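Local atomic coordinates of methyltransferase (Streptococcus mutans, PDB entry 2B78), a protein that probably acts as an S-adenosylmethionine-dependent methyltransferase, perhaps on RNA, although its substrate has not been established. Residues Arg200-Glu205 with Asp358-Pro363; Leu326-Thr331 with Leu378-Ile383; Pro27-Asp32 with Ala49-Gln54. All blocks are in the same frame, centred on the assembly; numbering follows the deposited sequence.

Contact 1. Residues Arg200-Glu205 with Asp358-Pro363; sequences RQVRNE and DLQQLP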
ATOM      1  N   ARG A 200      -6.642  -0.941   5.853  1.00 11.17           N
ATOM      2  CA  ARG A 200      -8.000  -0.752   6.370  1.00  9.04           C
ATOM      3  C   ARG A 200      -8.537  -1.886   7.225  1.00  8.69           C
ATOM      4  O   ARG A 200      -9.198  -1.652   8.230  1.00  9.89           O
ATOM      5  CB  ARG A 200      -8.978  -0.526   5.219  1.00  8.10           C
ATOM      6  CG  ARG A 200     -10.440  -0.443   5.667  1.00  6.69           C
ATOM      7  CD  ARG A 200     -11.357  -0.066   4.510  1.00  5.65           C
ATOM      8  NE  ARG A 200     -11.407  -1.119   3.507  1.00  8.76           N
ATOM      9  CZ  ARG A 200     -10.750  -1.115   2.349  1.00  6.68           C
ATOM     10  NH1 ARG A 200      -9.971  -0.101   2.010  1.00  6.71           N
ATOM     11  NH2 ARG A 200     -10.875  -2.148   1.532  1.00 10.14           N
ATOM     12  N   GLN A 201      -8.279  -3.121   6.821  1.00  9.85           N
ATOM     13  CA  GLN A 201      -8.812  -4.243   7.576  1.00 11.25           C
ATOM     14  C   GLN A 201      -8.042  -4.475   8.873  1.00 11.41           C
ATOM     15  O   GLN A 201      -8.571  -5.056   9.812  1.00 13.01           O
ATOM     16  CB  GLN A 201      -8.853  -5.490   6.682  1.00  9.82           C
ATOM     17  CG  GLN A 201      -9.618  -5.201   5.376  1.00 11.53           C
ATOM     18  CD  GLN A 201      -9.847  -6.420   4.511  1.00 12.25           C
ATOM     19  OE1 GLN A 201      -9.211  -7.459   4.687  1.00 12.28           O
ATOM     20  NE2 GLN A 201     -10.752  -6.291   3.548  1.00 11.77           N
ATOM     21  N   VAL A 202      -6.802  -3.999   8.941  1.00 12.45           N
ATOM     22  CA  VAL A 202      -6.017  -4.148  10.163  1.00 13.67           C
ATOM     23  C   VAL A 202      -6.565  -3.127  11.156  1.00 12.84           C
ATOM     24  O   VAL A 202      -6.725  -3.423  12.347  1.00 11.37           O
ATOM     25  CB  VAL A 202      -4.512  -3.870   9.929  1.00 14.01           C
ATOM     26  CG1 VAL A 202      -3.745  -4.115  11.218  1.00 14.98           C
ATOM     27  CG2 VAL A 202      -3.968  -4.771   8.824  1.00 14.16           C
ATOM     28  N   ARG A 203      -6.847  -1.917  10.665  1.00 12.98           N
ATOM     29  CA  ARG A 203      -7.415  -0.878  11.515  1.00 13.09           C
ATOM     30  C   ARG A 203      -8.814  -1.303  11.960  1.00 13.42           C
ATOM     31  O   ARG A 203      -9.234  -0.979  13.066  1.00 13.54           O
ATOM     32  CB  ARG A 203      -7.471   0.468  10.785  1.00 12.91           C
ATOM     33  CG  ARG A 203      -6.113   1.159  10.674  1.00 12.80           C
ATOM     34  CD  ARG A 203      -6.223   2.568  10.107  1.00 12.50           C
ATOM     35  NE  ARG A 203      -6.615   2.563   8.695  1.00 13.71           N
ATOM     36  CZ  ARG A 203      -5.761   2.485   7.681  1.00 13.99           C
ATOM     37  NH1 ARG A 203      -4.457   2.410   7.912  1.00 11.88           N
ATOM     38  NH2 ARG A 203      -6.213   2.478   6.435  1.00 15.25           N
ATOM     39  N   ASN A 204      -9.538  -2.028  11.108  1.00 12.16           N
ATOM     40  CA  ASN A 204     -10.874  -2.502  11.473  1.00 12.74           C
ATOM     41  C   ASN A 204     -10.805  -3.423  12.697  1.00 11.37           C
ATOM     42  O   ASN A 204     -11.670  -3.372  13.575  1.00  9.00           O
ATOM     43  CB  ASN A 204     -11.525  -3.267  10.307  1.00 13.27           C
ATOM     44  CG  ASN A 204     -12.969  -3.657  10.599  1.00 14.48           C
ATOM     45  OD1 ASN A 204     -13.821  -2.794  10.868  1.00 13.97           O
ATOM     46  ND2 ASN A 204     -13.255  -4.955  10.540  1.00 14.92           N
ATOM     47  N   GLU A 205      -9.786  -4.281  12.736  1.00 12.42           N
ATOM     48  CA  GLU A 205      -9.614  -5.218  13.850  1.00 14.23           C
ATOM     49  C   GLU A 205      -9.387  -4.468  15.154  1.00 13.70           C
ATOM     50  O   GLU A 205      -9.898  -4.858  16.209  1.00 15.68           O
ATOM     51  CB  GLU A 205      -8.416  -6.141  13.599  1.00 14.89           C
ATOM     52  CG  GLU A 205      -8.576  -7.052  12.394  1.00 18.53           C
ATOM     53  CD  GLU A 205      -9.623  -8.119  12.615  1.00 20.97           C
ATOM     54  OE1 GLU A 205      -9.378  -9.016  13.452  1.00 23.81           O
ATOM     55  OE2 GLU A 205     -10.689  -8.063  11.965  1.00 20.87           O
ATOM     56  N   ASP A 358      -2.549 -14.895  12.937  1.00 18.23           N
ATOM     57  CA  ASP A 358      -3.126 -14.527  11.655  1.00 18.47           C
ATOM     58  C   ASP A 358      -2.171 -13.841  10.682  1.00 17.91           C
ATOM     59  O   ASP A 358      -1.118 -13.361  11.071  1.00 16.93           O
ATOM     60  CB  ASP A 358      -4.307 -13.599  11.922  1.00 20.26           C
ATOM     61  CG  ASP A 358      -5.022 -13.188  10.658  1.00 21.90           C
ATOM     62  OD1 ASP A 358      -5.650 -14.062  10.029  1.00 23.30           O
ATOM     63  OD2 ASP A 358      -4.949 -11.997  10.296  1.00 23.93           O
ATOM     64  N   LEU A 359      -2.552 -13.829   9.408  1.00 17.89           N
ATOM     65  CA  LEU A 359      -1.801 -13.157   8.348  1.00 18.36           C
ATOM     66  C   LEU A 359      -2.852 -12.459   7.499  1.00 18.76           C
ATOM     67  O   LEU A 359      -3.789 -13.090   7.017  1.00 19.56           O
ATOM     68  CB  LEU A 359      -1.017 -14.145   7.469  1.00 18.12           C
ATOM     69  CG  LEU A 359      -0.482 -13.607   6.128  1.00 18.52           C
ATOM     70  CD1 LEU A 359       0.467 -12.427   6.352  1.00 18.03           C
ATOM     71  CD2 LEU A 359       0.244 -14.714   5.382  1.00 17.41           C
ATOM     72  N   GLN A 360      -2.720 -11.147   7.347  1.00 18.20           N
ATOM     73  CA  GLN A 360      -3.662 -10.388   6.533  1.00 17.72           C
ATOM     74  C   GLN A 360      -2.846  -9.758   5.422  1.00 16.14           C
ATOM     75  O   GLN A 360      -1.689  -9.387   5.621  1.00 18.17           O
ATOM     76  CB  GLN A 360      -4.338  -9.283   7.360  1.00 18.69           C
ATOM     77  CG  GLN A 360      -5.088  -9.774   8.591  1.00 20.16           C
ATOM     78  CD  GLN A 360      -5.562  -8.636   9.486  1.00 21.54           C
ATOM     79  OE1 GLN A 360      -6.500  -7.910   9.152  1.00 21.85           O
ATOM     80  NE2 GLN A 360      -4.905  -8.474  10.631  1.00 20.80           N
ATOM     81  N   GLN A 361      -3.432  -9.653   4.242  1.00 15.23           N
ATOM     82  CA  GLN A 361      -2.728  -9.036   3.131  1.00 14.08           C
ATOM     83  C   GLN A 361      -3.648  -8.013   2.481  1.00 13.06           C
ATOM     84  O   GLN A 361      -4.579  -7.529   3.129  1.00 13.94           O
ATOM     85  CB  GLN A 361      -2.245 -10.101   2.140  1.00 12.32           C
ATOM     86  CG  GLN A 361      -1.282 -11.107   2.799  1.00 10.13           C
ATOM     87  CD  GLN A 361      -0.399 -11.848   1.813  1.00  9.97           C
ATOM     88  OE1 GLN A 361       0.529 -11.274   1.229  1.00 11.14           O
ATOM     89  NE2 GLN A 361      -0.679 -13.130   1.621  1.00  8.41           N
ATOM     90  N   LEU A 362      -3.406  -7.679   1.222  1.00 12.48           N
ATOM     91  CA  LEU A 362      -4.212  -6.653   0.567  1.00 12.75           C
ATOM     92  C   LEU A 362      -5.708  -6.903   0.542  1.00 13.89           C
ATOM     93  O   LEU A 362      -6.170  -8.026   0.307  1.00 13.66           O
ATOM     94  CB  LEU A 362      -3.723  -6.416  -0.868  1.00  9.12           C
ATOM     95  CG  LEU A 362      -2.319  -5.822  -1.040  1.00  8.77           C
ATOM     96  CD1 LEU A 362      -2.016  -5.738  -2.512  1.00  2.80           C
ATOM     97  CD2 LEU A 362      -2.215  -4.437  -0.384  1.00  5.77           C
ATOM     98  N   PRO A 363      -6.491  -5.847   0.809  1.00 14.44           N
ATOM     99  CA  PRO A 363      -7.953  -5.918   0.811  1.00 13.80           C
ATOM    100  C   PRO A 363      -8.424  -5.905  -0.650  1.00 14.16           C
ATOM    101  O   PRO A 363      -7.680  -5.477  -1.541  1.00 13.85           O
ATOM    102  CB  PRO A 363      -8.349  -4.683   1.622  1.00 13.70           C
ATOM    103  CG  PRO A 363      -7.266  -3.713   1.283  1.00 15.82           C
ATOM    104  CD  PRO A 363      -6.026  -4.568   1.377  1.00 14.58           C
TER
HETATM  105  O   HOH W   1      -6.099  -7.294   5.399  1.00 38.62           O
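Gln-360, on the edge strand, meets helix 200-205 through its amide oxygen. CG lies anti to the carbonyl carbon (chi1 -58°), the chain runs on extended to CD, and OE1 faces the helix. Gln-360 OE1 lies 3.6 Å from Gln-201 O, two acceptors with no bond between them, 3.9 Å from Glu-205 CG and 4.0 Å from Val-202 CG2. The Glu-205 carboxylate and this amide are turned 76° apart, so the two flat groups do not stack. Glutamine suits the place: its methylenes span the gap, and its neutral polar head tolerates a partly exposed border. Val-202, buried beside it, continues inward onto Val-380 and Phe-226.

At Gln-361 the link is through water. One water donates both its bonds, to the backbone O of Gln-361 at 2.7 Å and to Gln-201 OE1 at 3.2 Å, joining the backbone at Gln-361 to the helix where no direct polar bond forms.

Pro-363 offers CB, and less closely CG, to the helix side chains. Gln-201 crosses it obliquely, NE2 lying 3.5 Å from Pro-363 CB. Arg-200 NH2 comes to 3.6 Å from the same CB, while its charge is paired with Asp-365. The arrangement of a helix ahead of the first parallel strand, lying over the sheet near strands 379-384 and 355-360 at one edge, is characteristic of the Rossmann-like methyltransferase fold.

Contact 2. Residues Leu326-Thr331 with Leu378-Ile383; sequences LIIAST and LKVFTI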
ATOM      1  N   LEU A 326       1.050  -9.145  22.367  1.00 16.86           N
ATOM      2  CA  LEU A 326       0.920  -9.401  20.935  1.00 15.42           C
ATOM      3  C   LEU A 326       1.789  -8.471  20.111  1.00 15.10           C
ATOM      4  O   LEU A 326       2.058  -7.335  20.505  1.00 15.14           O
ATOM      5  CB  LEU A 326      -0.529  -9.213  20.487  1.00 15.83           C
ATOM      6  CG  LEU A 326      -1.562 -10.127  21.135  1.00 16.34           C
ATOM      7  CD1 LEU A 326      -2.904  -9.421  21.193  1.00 15.24           C
ATOM      8  CD2 LEU A 326      -1.628 -11.439  20.360  1.00 16.52           C
ATOM      9  N   ILE A 327       2.234  -8.969  18.967  1.00 14.02           N
ATOM     10  CA  ILE A 327       3.024  -8.182  18.042  1.00 13.05           C
ATOM     11  C   ILE A 327       2.277  -8.219  16.721  1.00 14.02           C
ATOM     12  O   ILE A 327       1.838  -9.282  16.271  1.00 14.68           O
ATOM     13  CB  ILE A 327       4.432  -8.771  17.818  1.00 13.01           C
ATOM     14  CG1 ILE A 327       5.260  -8.667  19.100  1.00 15.84           C
ATOM     15  CG2 ILE A 327       5.140  -8.022  16.696  1.00 11.52           C
ATOM     16  CD1 ILE A 327       6.724  -9.007  18.899  1.00 17.02           C
ATOM     17  N   ILE A 328       2.103  -7.054  16.114  1.00 13.94           N
ATOM     18  CA  ILE A 328       1.451  -6.964  14.816  1.00 13.71           C
ATOM     19  C   ILE A 328       2.589  -6.498  13.915  1.00 13.49           C
ATOM     20  O   ILE A 328       2.973  -5.332  13.938  1.00 13.11           O
ATOM     21  CB  ILE A 328       0.310  -5.936  14.838  1.00 13.12           C
ATOM     22  CG1 ILE A 328      -0.789  -6.437  15.774  1.00 13.99           C
ATOM     23  CG2 ILE A 328      -0.262  -5.729  13.428  1.00 14.63           C
ATOM     24  CD1 ILE A 328      -1.963  -5.493  15.923  1.00 17.04           C
ATOM     25  N   ALA A 329       3.168  -7.442  13.176  1.00 13.34           N
ATOM     26  CA  ALA A 329       4.288  -7.156  12.279  1.00 11.53           C
ATOM     27  C   ALA A 329       3.790  -6.928  10.868  1.00 11.14           C
ATOM     28  O   ALA A 329       3.319  -7.859  10.193  1.00 10.94           O
ATOM     29  CB  ALA A 329       5.294  -8.318  12.294  1.00 10.51           C
ATOM     30  N   SER A 330       3.922  -5.685  10.420  1.00 11.65           N
ATOM     31  CA  SER A 330       3.471  -5.280   9.103  1.00 12.39           C
ATOM     32  C   SER A 330       4.597  -4.795   8.195  1.00 12.95           C
ATOM     33  O   SER A 330       5.636  -4.314   8.655  1.00 13.61           O
ATOM     34  CB  SER A 330       2.417  -4.177   9.255  1.00 10.78           C
ATOM     35  OG  SER A 330       2.230  -3.470   8.050  1.00  9.28           O
ATOM     36  N   THR A 331       4.395  -4.949   6.894  1.00 15.24           N
ATOM     37  CA  THR A 331       5.372  -4.494   5.909  1.00 17.14           C
ATOM     38  C   THR A 331       4.680  -4.396   4.563  1.00 18.75           C
ATOM     39  O   THR A 331       3.799  -5.206   4.254  1.00 19.03           O
ATOM     40  CB  THR A 331       6.582  -5.461   5.777  1.00 16.47           C
ATOM     41  OG1 THR A 331       7.502  -4.938   4.806  1.00 16.15           O
ATOM     42  CG2 THR A 331       6.130  -6.843   5.320  1.00 16.76           C
ATOM     43  N   LEU A 378       1.324  -6.357   0.683  1.00 11.88           N
ATOM     44  CA  LEU A 378       1.099  -6.148   2.104  1.00 12.27           C
ATOM     45  C   LEU A 378       1.124  -7.481   2.837  1.00 12.88           C
ATOM     46  O   LEU A 378       0.530  -8.459   2.390  1.00 12.59           O
ATOM     47  CB  LEU A 378      -0.245  -5.449   2.331  1.00 11.94           C
ATOM     48  CG  LEU A 378      -0.688  -5.139   3.762  1.00 12.55           C
ATOM     49  CD1 LEU A 378       0.297  -4.178   4.423  1.00 11.26           C
ATOM     50  CD2 LEU A 378      -2.066  -4.512   3.735  1.00 10.54           C
ATOM     51  N   LYS A 379       1.839  -7.516   3.955  1.00 13.39           N
ATOM     52  CA  LYS A 379       1.929  -8.718   4.774  1.00 14.24           C
ATOM     53  C   LYS A 379       1.852  -8.269   6.221  1.00 14.43           C
ATOM     54  O   LYS A 379       2.690  -7.492   6.678  1.00 15.42           O
ATOM     55  CB  LYS A 379       3.252  -9.440   4.520  1.00 14.95           C
ATOM     56  CG  LYS A 379       3.362 -10.051   3.136  1.00 15.02           C
ATOM     57  CD  LYS A 379       4.780 -10.442   2.808  1.00 15.69           C
ATOM     58  CE  LYS A 379       5.550  -9.261   2.247  1.00 17.35           C
ATOM     59  NZ  LYS A 379       5.014  -8.874   0.913  1.00 16.10           N
ATOM     60  N   VAL A 380       0.833  -8.727   6.939  1.00 13.47           N
ATOM     61  CA  VAL A 380       0.688  -8.348   8.337  1.00 13.31           C
ATOM     62  C   VAL A 380       0.460  -9.596   9.162  1.00 14.07           C
ATOM     63  O   VAL A 380      -0.532 -10.310   8.970  1.00 13.81           O
ATOM     64  CB  VAL A 380      -0.492  -7.368   8.546  1.00 12.35           C
ATOM     65  CG1 VAL A 380      -0.512  -6.874   9.988  1.00 11.33           C
ATOM     66  CG2 VAL A 380      -0.357  -6.186   7.585  1.00 10.92           C
ATOM     67  N   PHE A 381       1.397  -9.862  10.068  1.00 14.08           N
ATOM     68  CA  PHE A 381       1.328 -11.025  10.939  1.00 13.55           C
ATOM     69  C   PHE A 381       0.956 -10.626  12.354  1.00 14.05           C
ATOM     70  O   PHE A 381       1.555  -9.714  12.924  1.00 15.28           O
ATOM     71  CB  PHE A 381       2.683 -11.733  10.985  1.00 13.44           C
ATOM     72  CG  PHE A 381       2.914 -12.690   9.852  1.00 11.05           C
ATOM     73  CD1 PHE A 381       2.125 -13.827   9.717  1.00 10.93           C
ATOM     74  CD2 PHE A 381       3.946 -12.472   8.945  1.00 11.42           C
ATOM     75  CE1 PHE A 381       2.365 -14.745   8.691  1.00 12.36           C
ATOM     76  CE2 PHE A 381       4.199 -13.381   7.913  1.00 12.82           C
ATOM     77  CZ  PHE A 381       3.402 -14.525   7.789  1.00 11.28           C
ATOM     78  N   THR A 382      -0.042 -11.299  12.915  1.00 14.31           N
ATOM     79  CA  THR A 382      -0.458 -11.043  14.287  1.00 15.96           C
ATOM     80  C   THR A 382       0.086 -12.246  15.050  1.00 16.04           C
ATOM     81  O   THR A 382      -0.301 -13.383  14.779  1.00 15.73           O
ATOM     82  CB  THR A 382      -1.996 -10.970  14.412  1.00 15.12           C
ATOM     83  OG1 THR A 382      -2.483  -9.839  13.673  1.00 13.73           O
ATOM     84  CG2 THR A 382      -2.404 -10.816  15.873  1.00 17.36           C
ATOM     85  N   ILE A 383       0.992 -11.985  15.992  1.00 15.66           N
ATOM     86  CA  ILE A 383       1.651 -13.035  16.766  1.00 16.49           C
ATOM     87  C   ILE A 383       1.495 -12.894  18.275  1.00 16.47           C
ATOM     88  O   ILE A 383       1.692 -11.807  18.825  1.00 17.55           O
ATOM     89  CB  ILE A 383       3.162 -13.039  16.464  1.00 15.91           C
ATOM     90  CG1 ILE A 383       3.383 -13.123  14.954  1.00 16.33           C
ATOM     91  CG2 ILE A 383       3.841 -14.182  17.200  1.00 15.70           C
ATOM     92  CD1 ILE A 383       4.784 -12.765  14.518  1.00 16.49           C
TER
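Ile-327 and Ile-383, Ala-329 and Phe-381, and Thr-331 and Lys-379 are the hydrogen-bonded pairs of an antiparallel ladder, each exchanging two backbone bonds. The middle pair is held by two bonds of equal length, Ala-329 N to Phe-381 O and Phe-381 N to Ala-329 O, both 2.8 Å. Toward the end of the ladder the bond from Thr-331 N to Lys-379 O lengthens to 3.1 Å and bends, with 135° at the hydrogen. Between these pairs, CA-H groups supplement the ladder: Ser-330 CA, for instance, approaches Lys-379 O at 3.4 Å.

The two strands run at 170° to one another. Strand 379-384 is the reversed strand of a class I methyltransferase sheet, inserted between the parallel strands 325-331 and 355-360; numbered along the chain, the strands lie in the order 3-2-1-4-5-7-6, with strand 7 alone reversed.

Apolar contacts are carried by beta-branched residues, whose bulk close to the backbone suits buried strands. On one face Ile-328 CG2 and Val-380 CG1, both anti to their own backbone N, meet at 3.6 Å. Val-380 CG2 also lies 3.8 Å from Ser-330 CB. On the other face Ala-329 is small, and helices 306-319 and 338-349 pack over it; the Phe-381 ring leads away from Ala-329 to meet Tyr-356 edge-to-face.

Polar side chains find their partners beyond the pair. Ser-330 OG, anti to the backbone N (chi1 162°), hydrogen-bonds Asp-292. Thr-331 and Lys-379 lie side by side, CG2 and CE 4.0 Å apart; the aliphatic chain of the buried lysine thus covers the methyl, while NZ bonds the carbonyl oxygen of Tyr-377.

Contact 3. Residues Pro27-Asp32 with Ala49-Gln54; sequences PNLNLD and AYLSKQ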
ATOM      1  N   PRO A  27      16.727 -10.050 -19.813  1.00 31.45           N
ATOM      2  CA  PRO A  27      18.121  -9.638 -19.613  1.00 33.59           C
ATOM      3  C   PRO A  27      18.747  -8.628 -20.574  1.00 36.23           C
ATOM      4  O   PRO A  27      19.239  -7.578 -20.141  1.00 37.25           O
ATOM      5  CB  PRO A  27      18.877 -10.970 -19.603  1.00 33.14           C
ATOM      6  CG  PRO A  27      18.051 -11.834 -20.488  1.00 33.40           C
ATOM      7  CD  PRO A  27      16.655 -11.511 -20.006  1.00 32.98           C
ATOM      8  N   ASN A  28      18.743  -8.937 -21.866  1.00 37.84           N
ATOM      9  CA  ASN A  28      19.349  -8.046 -22.847  1.00 38.32           C
ATOM     10  C   ASN A  28      18.331  -7.288 -23.684  1.00 38.40           C
ATOM     11  O   ASN A  28      18.253  -7.472 -24.901  1.00 39.32           O
ATOM     12  CB  ASN A  28      20.273  -8.848 -23.759  1.00 39.33           C
ATOM     13  CG  ASN A  28      21.335  -9.598 -22.984  1.00 40.89           C
ATOM     14  OD1 ASN A  28      21.095 -10.697 -22.471  1.00 40.31           O
ATOM     15  ND2 ASN A  28      22.512  -8.996 -22.874  1.00 41.45           N
ATOM     16  N   LEU A  29      17.556  -6.430 -23.031  1.00 37.80           N
ATOM     17  CA  LEU A  29      16.539  -5.651 -23.731  1.00 37.84           C
ATOM     18  C   LEU A  29      17.097  -4.267 -24.081  1.00 37.26           C
ATOM     19  O   LEU A  29      17.583  -3.551 -23.210  1.00 36.22           O
ATOM     20  CB  LEU A  29      15.291  -5.533 -22.844  1.00 37.45           C
ATOM     21  CG  LEU A  29      13.983  -4.988 -23.433  1.00 37.61           C
ATOM     22  CD1 LEU A  29      13.561  -5.803 -24.650  1.00 37.25           C
ATOM     23  CD2 LEU A  29      12.902  -5.038 -22.357  1.00 36.76           C
ATOM     24  N   ASN A  30      17.033  -3.897 -25.359  1.00 37.97           N
ATOM     25  CA  ASN A  30      17.554  -2.595 -25.794  1.00 39.37           C
ATOM     26  C   ASN A  30      16.423  -1.623 -26.060  1.00 39.21           C
ATOM     27  O   ASN A  30      16.659  -0.472 -26.446  1.00 39.85           O
ATOM     28  CB  ASN A  30      18.370  -2.731 -27.082  1.00 40.27           C
ATOM     29  CG  ASN A  30      19.328  -3.896 -27.048  1.00 42.01           C
ATOM     30  OD1 ASN A  30      20.084  -4.076 -26.083  1.00 42.69           O
ATOM     31  ND2 ASN A  30      19.318  -4.693 -28.109  1.00 42.10           N
ATOM     32  N   LEU A  31      15.197  -2.093 -25.861  1.00 39.17           N
ATOM     33  CA  LEU A  31      14.011  -1.281 -26.105  1.00 38.72           C
ATOM     34  C   LEU A  31      13.459  -0.704 -24.807  1.00 38.80           C
ATOM     35  O   LEU A  31      13.743  -1.215 -23.718  1.00 39.13           O
ATOM     36  CB  LEU A  31      12.930  -2.141 -26.771  1.00 38.64           C
ATOM     37  CG  LEU A  31      13.382  -3.248 -27.728  1.00 39.04           C
ATOM     38  CD1 LEU A  31      12.188  -4.093 -28.149  1.00 39.53           C
ATOM     39  CD2 LEU A  31      14.061  -2.642 -28.937  1.00 39.93           C
ATOM     40  N   ASP A  32      12.670   0.365 -24.925  1.00 38.35           N
ATOM     41  CA  ASP A  32      12.047   0.997 -23.764  1.00 37.18           C
ATOM     42  C   ASP A  32      11.004   2.049 -24.163  1.00 35.66           C
ATOM     43  O   ASP A  32      11.044   2.596 -25.263  1.00 35.40           O
ATOM     44  CB  ASP A  32      13.108   1.627 -22.853  1.00 37.06           C
ATOM     45  CG  ASP A  32      12.571   1.921 -21.461  1.00 38.54           C
ATOM     46  OD1 ASP A  32      11.555   1.295 -21.075  1.00 38.49           O
ATOM     47  OD2 ASP A  32      13.163   2.759 -20.743  1.00 39.41           O
ATOM     48  N   ALA A  49       2.041  -5.515 -25.327  1.00 16.40           N
ATOM     49  CA  ALA A  49       2.600  -5.049 -24.063  1.00 16.15           C
ATOM     50  C   ALA A  49       3.271  -3.695 -24.225  1.00 15.78           C
ATOM     51  O   ALA A  49       3.419  -3.199 -25.340  1.00 14.85           O
ATOM     52  CB  ALA A  49       3.615  -6.068 -23.546  1.00 15.41           C
ATOM     53  N   TYR A  50       3.665  -3.088 -23.110  1.00 15.14           N
ATOM     54  CA  TYR A  50       4.370  -1.819 -23.181  1.00 14.50           C
ATOM     55  C   TYR A  50       5.603  -1.904 -22.296  1.00 14.59           C
ATOM     56  O   TYR A  50       5.602  -2.577 -21.261  1.00 12.41           O
ATOM     57  CB  TYR A  50       3.461  -0.634 -22.787  1.00 14.18           C
ATOM     58  CG  TYR A  50       3.241  -0.369 -21.305  1.00 14.46           C
ATOM     59  CD1 TYR A  50       4.258   0.146 -20.501  1.00 13.59           C
ATOM     60  CD2 TYR A  50       1.990  -0.582 -20.722  1.00 15.64           C
ATOM     61  CE1 TYR A  50       4.034   0.446 -19.151  1.00 15.35           C
ATOM     62  CE2 TYR A  50       1.753  -0.281 -19.371  1.00 14.49           C
ATOM     63  CZ  TYR A  50       2.777   0.232 -18.595  1.00 14.93           C
ATOM     64  OH  TYR A  50       2.551   0.549 -17.274  1.00 14.12           O
ATOM     65  N   LEU A  51       6.669  -1.240 -22.728  1.00 15.16           N
ATOM     66  CA  LEU A  51       7.913  -1.238 -21.985  1.00 15.44           C
ATOM     67  C   LEU A  51       8.135   0.093 -21.291  1.00 16.00           C
ATOM     68  O   LEU A  51       7.873   1.148 -21.855  1.00 15.21           O
ATOM     69  CB  LEU A  51       9.097  -1.514 -22.917  1.00 15.65           C
ATOM     70  CG  LEU A  51       9.104  -2.825 -23.703  1.00 15.45           C
ATOM     71  CD1 LEU A  51      10.365  -2.896 -24.554  1.00 12.56           C
ATOM     72  CD2 LEU A  51       9.040  -4.002 -22.741  1.00 15.26           C
ATOM     73  N   SER A  52       8.619   0.021 -20.059  1.00 16.71           N
ATOM     74  CA  SER A  52       8.937   1.199 -19.270  1.00 18.88           C
ATOM     75  C   SER A  52       9.505   0.676 -17.969  1.00 20.92           C
ATOM     76  O   SER A  52       8.991  -0.287 -17.400  1.00 20.28           O
ATOM     77  CB  SER A  52       7.690   2.048 -19.009  1.00 19.58           C
ATOM     78  OG  SER A  52       8.050   3.293 -18.425  1.00 18.48           O
ATOM     79  N   LYS A  53      10.577   1.298 -17.501  1.00 22.62           N
ATOM     80  CA  LYS A  53      11.202   0.854 -16.270  1.00 25.10           C
ATOM     81  C   LYS A  53      10.353   1.171 -15.050  1.00 25.63           C
ATOM     82  O   LYS A  53       9.886   2.301 -14.872  1.00 26.81           O
ATOM     83  CB  LYS A  53      12.594   1.479 -16.138  1.00 28.23           C
ATOM     84  CG  LYS A  53      13.668   0.683 -16.877  1.00 31.22           C
ATOM     85  CD  LYS A  53      15.004   1.417 -16.935  1.00 33.95           C
ATOM     86  CE  LYS A  53      15.058   2.390 -18.110  1.00 34.39           C
ATOM     87  NZ  LYS A  53      16.403   3.030 -18.244  1.00 34.09           N
ATOM     88  N   GLN A  54      10.153   0.157 -14.217  1.00 25.59           N
ATOM     89  CA  GLN A  54       9.363   0.294 -13.000  1.00 24.97           C
ATOM     90  C   GLN A  54       9.928  -0.650 -11.949  1.00 24.87           C
ATOM     91  O   GLN A  54       9.525  -1.808 -11.864  1.00 23.26           O
ATOM     92  CB  GLN A  54       7.895  -0.054 -13.277  1.00 23.43           C
ATOM     93  CG  GLN A  54       6.964   0.226 -12.102  1.00 22.34           C
ATOM     94  CD  GLN A  54       5.516  -0.032 -12.444  1.00 22.09           C
ATOM     95  OE1 GLN A  54       5.083   0.239 -13.564  1.00 22.00           O
ATOM     96  NE2 GLN A  54       4.750  -0.544 -11.479  1.00 20.90           N
TER
HETATM   97  O   HOH W   2      11.572   3.828 -18.670  1.00 24.12           O
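Leu-29 and Leu-51 reach toward each other tip to tip, Leu-29 CD2 standing 4.0 Å from Leu-51 CD1. Their first torsions differ: CG of Leu-29 is anti to the backbone N (chi1 -169°), whereas that of Leu-51 is anti to the carbonyl carbon. Leu-31 joins at its root, not its tip, its CB pressing to a tight 3.5 Å from Leu-51 CD1. Its chi1 of -34° departs from a staggered value, and its branched end turns instead to Ile-2 and Leu-4 of strand 2-5. Leucine serves well here in this PUA-like domain, since the methyls of Leu-29 and Leu-51 meet between loop and strand while those of Leu-31 pack on strand 2-5.

Asp-32 handles the polar side. Its CB starts away from the strand, but CG is anti to the backbone N, and the carboxylate oxygens lie against Ser-52 and Lys-53, with OD1 3.2 Å from Ser-52 CA. Lys-53 crosses it at about a right angle. The bend at chi3 (-85°) sets CE 3.3 Å from Asp-32 OD2, yet NZ stays 4.1 Å from that oxygen, beyond a salt bridge. A water closes the link, donating to OD2 and accepting from Lys-53 N at 3.0 Å.

Loop and strand are therefore joined by leucine packing and a water bridge, while the nearby lysine charge would be expected to favour the aspartate's ionised form through longer-range attraction.

In the fold
From the N terminus, contact 3 comes first: it closes a short loop within the PUA-like domain, bringing the segment after strand 20-22 against strand 45-54. It is complete before contacts 1 and 2 begin, and its centre lies about 35 Å from each of theirs. Contact 1 opens at helix 200-210 and closes some 150 residues later, at the end of strand 355-360 and the residues after it. Contact 2 opens inside that span, at strand 325-331, and closes beyond it at strand 379-384, so the two cross. They also touch, because strands 355-360 and 379-384 are neighbours in one sheet. Together they tie helix 200-210, which precedes strand 215-219, to the C-terminal strands of the core.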